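Local coordinates for D-psicose 3-epimerase (Agrobacterium tumefaciens, PDB 2HK0), which catalyses the epimerisation at C3 that interconverts D-fructose and D-psicose, a reaction in which a bound metal ion plays a pivotal part, at residues R111-V116 with D158-L163; W132-S137 with E176-N181; P223-F228 with R253-T258. All coordinates share one frame; numbering follows the deposited sequence.

Contact 1 (R111-V116 with D158-L163); sequences RTLSNV and DFANDL
Leu113 of helix 99-118 packs against Phe159, Ala160 and Leu163, all at the end of helix 142-162 or just past it. The two short helical segments run almost parallel, their axes 10.0 Å apart and 10° from each other. They are neighbours in the outer layer of the TIM barrel, meeting where both chains are about to turn back into the sheet.

The apolar contacts centre on Leu113. Its CD2 rests on Ala160 CB at 4.0 Å; the CA atoms of these two residues are the nearest pair across the segments, and the small side chain of Ala160 permits so close an approach. Leu113 CB meets the rim of the Phe159 ring, whose CE1 is 4.2 Å away. With CG anti to the backbone N (chi1 -170°), that ring reaches across toward the first helix. Leu163 comes from the loop that follows its helix, and its CD1 lies 3.5 Å from Leu113 O and 3.9 Å from Ser114 CA, so this methyl packs on helix backbone as much as on side chain.

The polar element is Ser114. Its OG stands in the plane of the Phe159 ring, at the edge, 3.4 Å from CZ, while its hydrogen bond goes back along its own helix to Glu110 O.

What crosses between these segments is therefore dispersion, plus a hydroxyl oxygen set against the weakly positive C-H edge of an aromatic ring. With the serine already satisfied by Glu110, the fit depends on shape, and not on directed bonds.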
ATOM      1  N   ARG A 111      21.946  12.226 -37.003  1.00 25.41           N
ATOM      2  CA  ARG A 111      22.964  13.168 -36.538  1.00 26.01           C
ATOM      3  C   ARG A 111      23.186  13.053 -35.023  1.00 24.53           C
ATOM      4  O   ARG A 111      24.323  12.967 -34.537  1.00 23.91           O
ATOM      5  CB  ARG A 111      22.534  14.596 -36.885  1.00 27.95           C
ATOM      6  CG  ARG A 111      23.472  15.669 -36.374  1.00 33.34           C
ATOM      7  CD  ARG A 111      22.821  17.031 -36.512  1.00 40.17           C
ATOM      8  NE  ARG A 111      23.750  18.122 -36.244  1.00 45.80           N
ATOM      9  CZ  ARG A 111      23.364  19.372 -35.999  1.00 49.32           C
ATOM     10  NH1 ARG A 111      22.070  19.667 -35.985  1.00 50.89           N
ATOM     11  NH2 ARG A 111      24.267  20.325 -35.784  1.00 50.90           N
ATOM     12  N   THR A 112      22.089  13.054 -34.274  1.00 23.44           N
ATOM     13  CA  THR A 112      22.166  12.963 -32.823  1.00 22.80           C
ATOM     14  C   THR A 112      22.799  11.645 -32.394  1.00 21.26           C
ATOM     15  O   THR A 112      23.659  11.618 -31.528  1.00 21.17           O
ATOM     16  CB  THR A 112      20.759  13.088 -32.200  1.00 24.29           C
ATOM     17  OG1 THR A 112      20.165  14.316 -32.627  1.00 24.78           O
ATOM     18  CG2 THR A 112      20.832  13.090 -30.699  1.00 24.93           C
ATOM     19  N   LEU A 113      22.371  10.549 -33.007  1.00 21.45           N
ATOM     20  CA  LEU A 113      22.907   9.228 -32.676  1.00 20.66           C
ATOM     21  C   LEU A 113      24.426   9.159 -32.919  1.00 20.41           C
ATOM     22  O   LEU A 113      25.164   8.566 -32.127  1.00 16.68           O
ATOM     23  CB  LEU A 113      22.187   8.162 -33.515  1.00 21.79           C
ATOM     24  CG  LEU A 113      21.116   7.202 -32.970  1.00 24.88           C
ATOM     25  CD1 LEU A 113      20.521   7.683 -31.680  1.00 25.97           C
ATOM     26  CD2 LEU A 113      20.036   7.001 -34.036  1.00 21.29           C
ATOM     27  N   SER A 114      24.895   9.757 -34.018  1.00 22.22           N
ATOM     28  CA  SER A 114      26.326   9.758 -34.314  1.00 23.00           C
ATOM     29  C   SER A 114      27.075  10.521 -33.222  1.00 23.10           C
ATOM     30  O   SER A 114      28.132  10.090 -32.758  1.00 22.90           O
ATOM     31  CB  SER A 114      26.602  10.414 -35.671  1.00 24.71           C
ATOM     32  OG  SER A 114      25.994   9.673 -36.720  1.00 29.08           O
ATOM     33  N   ASN A 115      26.529  11.657 -32.813  1.00 23.24           N
ATOM     34  CA  ASN A 115      27.173  12.453 -31.775  1.00 24.06           C
ATOM     35  C   ASN A 115      27.138  11.718 -30.432  1.00 24.51           C
ATOM     36  O   ASN A 115      28.118  11.723 -29.689  1.00 23.87           O
ATOM     37  CB  ASN A 115      26.500  13.820 -31.670  1.00 25.11           C
ATOM     38  CG  ASN A 115      26.804  14.705 -32.872  1.00 26.44           C
ATOM     39  OD1 ASN A 115      27.892  14.635 -33.436  1.00 28.00           O
ATOM     40  ND2 ASN A 115      25.849  15.540 -33.259  1.00 25.64           N
ATOM     41  N   VAL A 116      26.009  11.072 -30.150  1.00 23.04           N
ATOM     42  CA  VAL A 116      25.810  10.310 -28.920  1.00 23.08           C
ATOM     43  C   VAL A 116      26.883   9.225 -28.779  1.00 22.41           C
ATOM     44  O   VAL A 116      27.410   8.980 -27.685  1.00 21.19           O
ATOM     45  CB  VAL A 116      24.395   9.684 -28.945  1.00 25.16           C
ATOM     46  CG1 VAL A 116      24.357   8.411 -28.158  1.00 25.97           C
ATOM     47  CG2 VAL A 116      23.371  10.716 -28.416  1.00 26.67           C
ATOM     48  N   ASP A 158      18.622   0.272 -37.394  1.00 20.99           N
ATOM     49  CA  ASP A 158      19.886  -0.291 -37.851  1.00 22.73           C
ATOM     50  C   ASP A 158      21.027   0.713 -37.688  1.00 22.39           C
ATOM     51  O   ASP A 158      22.141   0.340 -37.327  1.00 21.49           O
ATOM     52  CB  ASP A 158      19.781  -0.740 -39.315  1.00 24.77           C
ATOM     53  CG  ASP A 158      18.873  -1.963 -39.502  1.00 28.78           C
ATOM     54  OD1 ASP A 158      18.537  -2.648 -38.505  1.00 27.17           O
ATOM     55  OD2 ASP A 158      18.510  -2.253 -40.666  1.00 33.13           O
ATOM     56  N   PHE A 159      20.746   1.988 -37.958  1.00 21.89           N
ATOM     57  CA  PHE A 159      21.766   3.021 -37.821  1.00 22.45           C
ATOM     58  C   PHE A 159      22.230   3.057 -36.363  1.00 21.64           C
ATOM     59  O   PHE A 159      23.424   3.082 -36.084  1.00 19.28           O
ATOM     60  CB  PHE A 159      21.193   4.383 -38.255  1.00 21.93           C
ATOM     61  CG  PHE A 159      22.225   5.473 -38.370  1.00 23.19           C
ATOM     62  CD1 PHE A 159      22.618   6.197 -37.253  1.00 22.49           C
ATOM     63  CD2 PHE A 159      22.797   5.777 -39.607  1.00 25.71           C
ATOM     64  CE1 PHE A 159      23.568   7.219 -37.355  1.00 25.91           C
ATOM     65  CE2 PHE A 159      23.748   6.793 -39.727  1.00 25.69           C
ATOM     66  CZ  PHE A 159      24.135   7.519 -38.592  1.00 26.24           C
ATOM     67  N   ALA A 160      21.276   3.033 -35.434  1.00 19.93           N
ATOM     68  CA  ALA A 160      21.607   3.037 -34.009  1.00 20.95           C
ATOM     69  C   ALA A 160      22.373   1.762 -33.650  1.00 20.30           C
ATOM     70  O   ALA A 160      23.362   1.796 -32.915  1.00 19.91           O
ATOM     71  CB  ALA A 160      20.324   3.116 -33.171  1.00 19.63           C
ATOM     72  N   ASN A 161      21.901   0.637 -34.175  1.00 19.78           N
ATOM     73  CA  ASN A 161      22.518  -0.646 -33.895  1.00 21.41           C
ATOM     74  C   ASN A 161      23.976  -0.715 -34.331  1.00 22.48           C
ATOM     75  O   ASN A 161      24.800  -1.336 -33.661  1.00 22.02           O
ATOM     76  CB  ASN A 161      21.727  -1.783 -34.550  1.00 23.53           C
ATOM     77  CG  ASN A 161      22.280  -3.156 -34.179  1.00 25.43           C
ATOM     78  OD1 ASN A 161      22.658  -3.941 -35.050  1.00 27.73           O
ATOM     79  ND2 ASN A 161      22.336  -3.444 -32.883  1.00 23.77           N
ATOM     80  N   ASP A 162      24.311  -0.081 -35.446  1.00 24.65           N
ATOM     81  CA  ASP A 162      25.702  -0.113 -35.884  1.00 26.78           C
ATOM     82  C   ASP A 162      26.565   0.610 -34.856  1.00 27.56           C
ATOM     83  O   ASP A 162      27.746   0.311 -34.708  1.00 28.21           O
ATOM     84  CB  ASP A 162      25.865   0.542 -37.264  1.00 27.78           C
ATOM     85  CG  ASP A 162      25.287  -0.312 -38.390  1.00 29.71           C
ATOM     86  OD1 ASP A 162      25.086  -1.530 -38.183  1.00 29.41           O
ATOM     87  OD2 ASP A 162      25.043   0.234 -39.489  1.00 31.89           O
ATOM     88  N   LEU A 163      25.964   1.542 -34.124  1.00 24.63           N
ATOM     89  CA  LEU A 163      26.706   2.296 -33.120  1.00 23.35           C
ATOM     90  C   LEU A 163      26.601   1.658 -31.732  1.00 21.31           C
ATOM     91  O   LEU A 163      27.057   2.234 -30.752  1.00 19.10           O
ATOM     92  CB  LEU A 163      26.186   3.751 -33.081  1.00 23.69           C
ATOM     93  CG  LEU A 163      26.375   4.544 -34.385  1.00 24.63           C
ATOM     94  CD1 LEU A 163      25.631   5.875 -34.331  1.00 25.20           C
ATOM     95  CD2 LEU A 163      27.874   4.773 -34.613  1.00 24.74           C
TER

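Contact 2 (W132-S137 with E176-N181); sequences WPIDYS and ENHVLN
Tyr136 and His178 join two of the loops that follow the barrel strands at the end of the TIM barrel where enzymes of this fold carry their active sites, and they do so beside the second subunit. Tyr136 OH and His178 ND1 are hydrogen-bonded at 3.1 Å; either could be the donor. The bond lies near the plane of both rings, although the rings themselves are turned 85° to each other. His178 CG sits between its backbone N and carbonyl carbon (chi1 56°), which brings ND1 round to the tyrosine; NE2 is held by Asp145, so the imidazole is gripped at both nitrogens.

Within the segment 176-181, Asn177 OD1 accepts from Val179 N at 2.8 Å, an Asx turn, and also from Leu180 N at 3.0 Å, nearly along the C=O axis, which makes an Asx motif. Asn181 ND2 in turn gives a nearly straight bond to Asn177 O.

Ile134 packs alongside. Its CG2 covers one face of the Tyr136 ring, offset toward the rim, and its CD1 touches the edge of the imidazole, 4.0 Å from His178 ND1. Trp280 of the second subunit packs on both Tyr136 and His178.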
ATOM      1  N   TRP A 132       7.161  16.380 -28.493  1.00 39.01           N
ATOM      2  CA  TRP A 132       6.614  17.217 -27.442  1.00 45.35           C
ATOM      3  C   TRP A 132       6.673  18.655 -27.970  1.00 46.39           C
ATOM      4  O   TRP A 132       7.620  19.019 -28.666  1.00 47.38           O
ATOM      5  CB  TRP A 132       7.460  17.111 -26.183  1.00 47.76           C
ATOM      6  CG  TRP A 132       7.056  18.113 -25.189  1.00 52.23           C
ATOM      7  CD1 TRP A 132       6.063  17.997 -24.263  1.00 54.10           C
ATOM      8  CD2 TRP A 132       7.586  19.433 -25.051  1.00 55.17           C
ATOM      9  NE1 TRP A 132       5.938  19.167 -23.555  1.00 56.27           N
ATOM     10  CE2 TRP A 132       6.862  20.066 -24.019  1.00 56.29           C
ATOM     11  CE3 TRP A 132       8.603  20.143 -25.703  1.00 57.50           C
ATOM     12  CZ2 TRP A 132       7.124  21.382 -23.616  1.00 58.48           C
ATOM     13  CZ3 TRP A 132       8.867  21.454 -25.304  1.00 59.79           C
ATOM     14  CH2 TRP A 132       8.128  22.058 -24.267  1.00 60.21           C
ATOM     15  N   PRO A 133       5.693  19.504 -27.620  1.00 47.79           N
ATOM     16  CA  PRO A 133       4.509  19.321 -26.775  1.00 48.23           C
ATOM     17  C   PRO A 133       3.434  18.352 -27.278  1.00 48.91           C
ATOM     18  O   PRO A 133       3.304  17.229 -26.776  1.00 49.75           O
ATOM     19  CB  PRO A 133       3.959  20.746 -26.644  1.00 49.36           C
ATOM     20  CG  PRO A 133       5.170  21.617 -26.869  1.00 48.52           C
ATOM     21  CD  PRO A 133       5.823  20.918 -28.019  1.00 47.78           C
ATOM     22  N   ILE A 134       2.670  18.831 -28.256  1.00 47.93           N
ATOM     23  CA  ILE A 134       1.551  18.141 -28.906  1.00 46.83           C
ATOM     24  C   ILE A 134       0.304  18.977 -28.620  1.00 46.86           C
ATOM     25  O   ILE A 134      -0.173  19.037 -27.489  1.00 46.66           O
ATOM     26  CB  ILE A 134       1.308  16.685 -28.399  1.00 46.23           C
ATOM     27  CG1 ILE A 134       2.390  15.736 -28.939  1.00 44.59           C
ATOM     28  CG2 ILE A 134      -0.045  16.186 -28.899  1.00 45.34           C
ATOM     29  CD1 ILE A 134       2.191  14.286 -28.542  1.00 40.44           C
ATOM     30  N   ASP A 135      -0.210  19.638 -29.652  1.00 47.72           N
ATOM     31  CA  ASP A 135      -1.385  20.487 -29.503  1.00 48.57           C
ATOM     32  C   ASP A 135      -2.646  19.647 -29.397  1.00 47.28           C
ATOM     33  O   ASP A 135      -3.195  19.201 -30.408  1.00 47.52           O
ATOM     34  CB  ASP A 135      -1.503  21.441 -30.699  1.00 49.31           C
ATOM     35  CG  ASP A 135      -2.653  22.428 -30.551  1.00 51.39           C
ATOM     36  OD1 ASP A 135      -3.724  22.019 -30.057  1.00 52.82           O
ATOM     37  OD2 ASP A 135      -2.492  23.607 -30.937  1.00 51.26           O
ATOM     38  N   TYR A 136      -3.108  19.433 -28.172  1.00 46.29           N
ATOM     39  CA  TYR A 136      -4.314  18.650 -27.968  1.00 46.53           C
ATOM     40  C   TYR A 136      -5.600  19.445 -28.194  1.00 47.31           C
ATOM     41  O   TYR A 136      -6.696  18.941 -27.954  1.00 47.33           O
ATOM     42  CB  TYR A 136      -4.306  18.006 -26.575  1.00 44.50           C
ATOM     43  CG  TYR A 136      -3.425  16.777 -26.521  1.00 42.72           C
ATOM     44  CD1 TYR A 136      -3.647  15.710 -27.384  1.00 42.28           C
ATOM     45  CD2 TYR A 136      -2.341  16.699 -25.650  1.00 42.56           C
ATOM     46  CE1 TYR A 136      -2.815  14.603 -27.393  1.00 41.01           C
ATOM     47  CE2 TYR A 136      -1.500  15.583 -25.652  1.00 42.16           C
ATOM     48  CZ  TYR A 136      -1.745  14.543 -26.531  1.00 41.05           C
ATOM     49  OH  TYR A 136      -0.903  13.461 -26.589  1.00 40.00           O
ATOM     50  N   SER A 137      -5.469  20.686 -28.653  1.00 47.95           N
ATOM     51  CA  SER A 137      -6.648  21.499 -28.941  1.00 49.38           C
ATOM     52  C   SER A 137      -7.010  21.161 -30.385  1.00 49.34           C
ATOM     53  O   SER A 137      -8.084  21.511 -30.872  1.00 50.92           O
ATOM     54  CB  SER A 137      -6.345  22.997 -28.809  1.00 49.02           C
ATOM     55  OG  SER A 137      -5.596  23.470 -29.916  1.00 50.87           O
ATOM     56  N   GLU A 176       0.598  13.685 -21.848  1.00 19.46           N
ATOM     57  CA  GLU A 176       1.810  13.929 -22.629  1.00 19.27           C
ATOM     58  C   GLU A 176       1.927  13.110 -23.914  1.00 21.58           C
ATOM     59  O   GLU A 176       2.731  13.428 -24.786  1.00 23.72           O
ATOM     60  CB  GLU A 176       3.045  13.712 -21.720  1.00 20.88           C
ATOM     61  CG  GLU A 176       3.015  14.633 -20.492  1.00 23.71           C
ATOM     62  CD  GLU A 176       4.190  14.449 -19.537  1.00 26.83           C
ATOM     63  OE1 GLU A 176       5.347  14.513 -19.989  1.00 26.84           O
ATOM     64  OE2 GLU A 176       3.953  14.248 -18.326  1.00 23.74           O
ATOM     65  N   ASN A 177       1.155  12.040 -24.040  1.00 20.07           N
ATOM     66  CA  ASN A 177       1.187  11.255 -25.272  1.00 18.06           C
ATOM     67  C   ASN A 177      -0.145  10.542 -25.397  1.00 19.53           C
ATOM     68  O   ASN A 177      -0.798  10.236 -24.390  1.00 17.90           O
ATOM     69  CB  ASN A 177       2.345  10.247 -25.291  1.00 16.79           C
ATOM     70  CG  ASN A 177       2.554   9.622 -26.675  1.00 20.06           C
ATOM     71  OD1 ASN A 177       2.094   8.523 -26.948  1.00 16.62           O
ATOM     72  ND2 ASN A 177       3.247  10.346 -27.558  1.00 21.83           N
ATOM     73  N   HIS A 178      -0.554  10.290 -26.636  1.00 18.02           N
ATOM     74  CA  HIS A 178      -1.835   9.656 -26.885  1.00 19.57           C
ATOM     75  C   HIS A 178      -1.705   8.317 -27.565  1.00 18.43           C
ATOM     76  O   HIS A 178      -2.719   7.708 -27.897  1.00 17.17           O
ATOM     77  CB  HIS A 178      -2.669  10.551 -27.782  1.00 20.16           C
ATOM     78  CG  HIS A 178      -1.982  10.887 -29.066  1.00 21.89           C
ATOM     79  ND1 HIS A 178      -0.908  11.748 -29.124  1.00 21.97           N
ATOM     80  CD2 HIS A 178      -2.184  10.450 -30.331  1.00 21.38           C
ATOM     81  CE1 HIS A 178      -0.477  11.829 -30.372  1.00 25.93           C
ATOM     82  NE2 HIS A 178      -1.237  11.052 -31.125  1.00 24.59           N
ATOM     83  N   VAL A 179      -0.470   7.867 -27.781  1.00 16.80           N
ATOM     84  CA  VAL A 179      -0.239   6.598 -28.468  1.00 17.77           C
ATOM     85  C   VAL A 179       0.167   5.427 -27.559  1.00 16.44           C
ATOM     86  O   VAL A 179      -0.434   4.362 -27.621  1.00 15.98           O
ATOM     87  CB  VAL A 179       0.824   6.796 -29.578  1.00 19.67           C
ATOM     88  CG1 VAL A 179       1.099   5.475 -30.303  1.00 17.51           C
ATOM     89  CG2 VAL A 179       0.325   7.863 -30.559  1.00 20.71           C
ATOM     90  N   LEU A 180       1.187   5.630 -26.730  1.00 15.87           N
ATOM     91  CA  LEU A 180       1.654   4.586 -25.801  1.00 15.31           C
ATOM     92  C   LEU A 180       1.505   5.126 -24.362  1.00 15.12           C
ATOM     93  O   LEU A 180       2.278   5.989 -23.927  1.00 13.59           O
ATOM     94  CB  LEU A 180       3.121   4.233 -26.102  1.00 14.50           C
ATOM     95  CG  LEU A 180       3.465   3.922 -27.576  1.00 14.99           C
ATOM     96  CD1 LEU A 180       4.973   3.690 -27.738  1.00 16.03           C
ATOM     97  CD2 LEU A 180       2.710   2.674 -28.038  1.00 14.74           C
ATOM     98  N   ASN A 181       0.494   4.631 -23.645  1.00 13.76           N
ATOM     99  CA  ASN A 181       0.203   5.057 -22.272  1.00 16.18           C
ATOM    100  C   ASN A 181       0.372   3.926 -21.282  1.00 17.43           C
ATOM    101  O   ASN A 181       0.386   4.134 -20.064  1.00 18.71           O
ATOM    102  CB  ASN A 181      -1.243   5.530 -22.170  1.00 16.81           C
ATOM    103  CG  ASN A 181      -1.513   6.736 -23.024  1.00 19.71           C
ATOM    104  OD1 ASN A 181      -2.505   6.785 -23.738  1.00 21.63           O
ATOM    105  ND2 ASN A 181      -0.625   7.721 -22.958  1.00 17.36           N
TER

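Contact 3 (P223-F228 with R253-T258)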
ATOM      1  N   PRO A 223      11.488  -8.960 -20.656  1.00 21.01           N
ATOM      2  CA  PRO A 223      12.761  -8.906 -21.379  1.00 20.74           C
ATOM      3  C   PRO A 223      12.936  -7.660 -22.244  1.00 19.12           C
ATOM      4  O   PRO A 223      14.057  -7.322 -22.605  1.00 20.75           O
ATOM      5  CB  PRO A 223      12.735 -10.194 -22.213  1.00 21.36           C
ATOM      6  CG  PRO A 223      11.839 -11.112 -21.398  1.00 24.57           C
ATOM      7  CD  PRO A 223      10.724 -10.167 -21.035  1.00 22.84           C
ATOM      8  N   LEU A 224      11.840  -6.986 -22.580  1.00 17.33           N
ATOM      9  CA  LEU A 224      11.916  -5.776 -23.409  1.00 18.71           C
ATOM     10  C   LEU A 224      12.172  -4.477 -22.630  1.00 18.78           C
ATOM     11  O   LEU A 224      12.310  -3.408 -23.242  1.00 18.83           O
ATOM     12  CB  LEU A 224      10.637  -5.607 -24.240  1.00 18.53           C
ATOM     13  CG  LEU A 224      10.431  -6.685 -25.319  1.00 22.16           C
ATOM     14  CD1 LEU A 224       9.116  -6.442 -26.063  1.00 23.10           C
ATOM     15  CD2 LEU A 224      11.620  -6.675 -26.282  1.00 21.84           C
ATOM     16  N   LEU A 225      12.241  -4.555 -21.301  1.00 17.32           N
ATOM     17  CA  LEU A 225      12.474  -3.347 -20.505  1.00 17.45           C
ATOM     18  C   LEU A 225      13.935  -2.978 -20.705  1.00 17.14           C
ATOM     19  O   LEU A 225      14.822  -3.713 -20.261  1.00 16.32           O
ATOM     20  CB  LEU A 225      12.223  -3.605 -19.012  1.00 17.27           C
ATOM     21  CG  LEU A 225      11.594  -2.510 -18.122  1.00 19.90           C
ATOM     22  CD1 LEU A 225      12.263  -2.520 -16.766  1.00 18.67           C
ATOM     23  CD2 LEU A 225      11.652  -1.168 -18.728  1.00 15.64           C
ATOM     24  N   GLY A 226      14.184  -1.843 -21.352  1.00 16.67           N
ATOM     25  CA  GLY A 226      15.558  -1.432 -21.594  1.00 18.13           C
ATOM     26  C   GLY A 226      16.054  -0.236 -20.800  1.00 18.75           C
ATOM     27  O   GLY A 226      17.260  -0.017 -20.715  1.00 19.38           O
ATOM     28  N   HIS A 227      15.136   0.529 -20.211  1.00 19.22           N
ATOM     29  CA  HIS A 227      15.493   1.720 -19.436  1.00 18.32           C
ATOM     30  C   HIS A 227      14.350   1.992 -18.441  1.00 17.54           C
ATOM     31  O   HIS A 227      13.200   1.620 -18.691  1.00 19.53           O
ATOM     32  CB  HIS A 227      15.689   2.903 -20.393  1.00 18.32           C
ATOM     33  CG  HIS A 227      16.589   3.975 -19.864  1.00 18.58           C
ATOM     34  ND1 HIS A 227      17.769   3.701 -19.203  1.00 18.20           N
ATOM     35  CD2 HIS A 227      16.498   5.327 -19.929  1.00 19.56           C
ATOM     36  CE1 HIS A 227      18.367   4.835 -18.884  1.00 18.28           C
ATOM     37  NE2 HIS A 227      17.617   5.838 -19.313  1.00 21.82           N
ATOM     38  N   PHE A 228      14.660   2.636 -17.320  1.00 17.05           N
ATOM     39  CA  PHE A 228      13.668   2.875 -16.269  1.00 17.00           C
ATOM     40  C   PHE A 228      13.894   4.219 -15.574  1.00 18.18           C
ATOM     41  O   PHE A 228      15.021   4.558 -15.199  1.00 15.99           O
ATOM     42  CB  PHE A 228      13.783   1.738 -15.238  1.00 16.98           C
ATOM     43  CG  PHE A 228      12.606   1.612 -14.292  1.00 16.11           C
ATOM     44  CD1 PHE A 228      11.352   1.245 -14.757  1.00 15.59           C
ATOM     45  CD2 PHE A 228      12.787   1.769 -12.916  1.00 19.15           C
ATOM     46  CE1 PHE A 228      10.286   1.026 -13.871  1.00 17.20           C
ATOM     47  CE2 PHE A 228      11.732   1.556 -12.012  1.00 15.47           C
ATOM     48  CZ  PHE A 228      10.482   1.183 -12.488  1.00 17.60           C
ATOM     49  N   ARG A 253      13.492  -7.317 -10.052  1.00 20.28           N
ATOM     50  CA  ARG A 253      14.261  -8.536  -9.824  1.00 25.28           C
ATOM     51  C   ARG A 253      13.604  -9.744 -10.516  1.00 24.59           C
ATOM     52  O   ARG A 253      14.302 -10.594 -11.065  1.00 24.81           O
ATOM     53  CB  ARG A 253      14.436  -8.802  -8.325  1.00 27.74           C
ATOM     54  CG  ARG A 253      15.793  -8.323  -7.786  1.00 35.62           C
ATOM     55  CD  ARG A 253      15.700  -7.100  -6.868  1.00 37.89           C
ATOM     56  NE  ARG A 253      15.105  -7.440  -5.576  1.00 39.14           N
ATOM     57  CZ  ARG A 253      14.583  -6.553  -4.734  1.00 40.71           C
ATOM     58  NH1 ARG A 253      14.582  -5.261  -5.036  1.00 39.20           N
ATOM     59  NH2 ARG A 253      14.046  -6.964  -3.593  1.00 41.71           N
ATOM     60  N   ASP A 254      12.272  -9.806 -10.512  1.00 26.97           N
ATOM     61  CA  ASP A 254      11.552 -10.903 -11.176  1.00 27.21           C
ATOM     62  C   ASP A 254      11.985 -10.990 -12.639  1.00 26.36           C
ATOM     63  O   ASP A 254      12.142 -12.083 -13.182  1.00 23.91           O
ATOM     64  CB  ASP A 254      10.031 -10.687 -11.180  1.00 32.76           C
ATOM     65  CG  ASP A 254       9.355 -11.074  -9.871  1.00 38.22           C
ATOM     66  OD1 ASP A 254       9.943 -11.859  -9.093  1.00 39.35           O
ATOM     67  OD2 ASP A 254       8.209 -10.593  -9.638  1.00 40.61           O
ATOM     68  N   ILE A 255      12.161  -9.841 -13.292  1.00 22.50           N
ATOM     69  CA  ILE A 255      12.556  -9.865 -14.696  1.00 20.15           C
ATOM     70  C   ILE A 255      14.065  -9.803 -14.908  1.00 20.21           C
ATOM     71  O   ILE A 255      14.535  -9.616 -16.041  1.00 19.06           O
ATOM     72  CB  ILE A 255      11.883  -8.718 -15.493  1.00 18.69           C
ATOM     73  CG1 ILE A 255      12.404  -7.359 -15.030  1.00 18.29           C
ATOM     74  CG2 ILE A 255      10.381  -8.787 -15.312  1.00 19.41           C
ATOM     75  CD1 ILE A 255      11.942  -6.195 -15.939  1.00 14.16           C
ATOM     76  N   ASN A 256      14.821  -9.960 -13.824  1.00 18.77           N
ATOM     77  CA  ASN A 256      16.275  -9.911 -13.896  1.00 22.84           C
ATOM     78  C   ASN A 256      16.786  -8.622 -14.549  1.00 23.42           C
ATOM     79  O   ASN A 256      17.751  -8.651 -15.325  1.00 21.11           O
ATOM     80  CB  ASN A 256      16.826 -11.102 -14.696  1.00 26.78           C
ATOM     81  CG  ASN A 256      16.586 -12.426 -14.011  1.00 33.06           C
ATOM     82  OD1 ASN A 256      16.814 -12.562 -12.811  1.00 35.08           O
ATOM     83  ND2 ASN A 256      16.139 -13.421 -14.776  1.00 34.52           N
ATOM     84  N   TYR A 257      16.152  -7.495 -14.243  1.00 20.65           N
ATOM     85  CA  TYR A 257      16.587  -6.235 -14.824  1.00 20.32           C
ATOM     86  C   TYR A 257      18.001  -5.884 -14.354  1.00 21.75           C
ATOM     87  O   TYR A 257      18.273  -5.841 -13.149  1.00 21.86           O
ATOM     88  CB  TYR A 257      15.636  -5.106 -14.420  1.00 18.77           C
ATOM     89  CG  TYR A 257      15.915  -3.799 -15.115  1.00 15.94           C
ATOM     90  CD1 TYR A 257      15.723  -3.672 -16.486  1.00 16.59           C
ATOM     91  CD2 TYR A 257      16.353  -2.688 -14.402  1.00 17.00           C
ATOM     92  CE1 TYR A 257      15.961  -2.465 -17.136  1.00 18.83           C
ATOM     93  CE2 TYR A 257      16.590  -1.466 -15.041  1.00 15.35           C
ATOM     94  CZ  TYR A 257      16.390  -1.369 -16.408  1.00 16.84           C
ATOM     95  OH  TYR A 257      16.601  -0.175 -17.054  1.00 14.38           O
ATOM     96  N   THR A 258      18.894  -5.638 -15.307  1.00 20.65           N
ATOM     97  CA  THR A 258      20.273  -5.264 -14.989  1.00 24.23           C
ATOM     98  C   THR A 258      20.610  -3.948 -15.714  1.00 23.94           C
ATOM     99  O   THR A 258      21.783  -3.589 -15.860  1.00 21.80           O
ATOM    100  CB  THR A 258      21.301  -6.350 -15.437  1.00 27.36           C
ATOM    101  OG1 THR A 258      21.187  -6.573 -16.849  1.00 27.57           O
ATOM    102  CG2 THR A 258      21.060  -7.667 -14.696  1.00 27.33           C
TER
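Leu225, at the start of strand 225-230, lies opposite Tyr257 with their CA atoms 7.6 Å apart, after the chain has left helix 245-254 through a Schellman motif in which Asn256 takes the positive phi of 55°. In that motif Asn256 N bonds to Arg253 O and Tyr257 N to Leu252 O.

Tyr257 is the main side chain of the contact. Its CG is anti to the backbone N (chi1 -173°), which carries the ring in against the strand, edge toward its backbone. Leu225 CD1 lies over one face, 4.0 Å from the centroid of the Tyr257 ring and 28° off the normal, a CH-pi contact; the two side chains cross at about a right angle. The same methyl touches Ile255 CD1 at 3.8 Å, so Leu225 is shared between the aromatic ring and the first residue beyond the helix.

Along its edge the ring follows the strand backbone. Leu225 O lies in the ring plane, 3.6 Å from Tyr257 CE1, and farther on Tyr257 OH comes to 3.2 Å from His227 CA. Phe228 N is also close to the hydroxyl, but at a poor angle; the hydrogen bond of Tyr257 OH goes to Ala260 O, on the next strand. Phe228 CB approaches Tyr257 CZ at 4.2 Å, while its ring leads away to Ile248 and Leu252 of the helix. His227 points the other way and bonds to Glu54.

The contact lies within one beta-alpha-beta crossover of the barrel, strand 225-230, helix 245-254, strand 260-263. A buried phenol that packs by its face and edge on one strand and hydrogen-bonds to the next ties the return loop to both, with its polar tip satisfied.

In the fold
From the N terminus, helix 99-118 offers 111-116 first, then the loop after strand 123-126 offers 132-137. Contact 1 closes at 158-163, at the end of helix 142-162, and contact 2 closes later at 176-181, so their loops cross, each holding one segment of the other. Contact 1 pairs neighbouring outer helices; contact 2, its nearest atoms about 14 Å away, pairs the loops after strands 123-126 and 166-170, at the other end of the barrel. Contact 3 follows in series, closing the shorter excursion from 223-228 to 253-258 and binding the seventh strand to the chain entering the eighth. None of the three touches another.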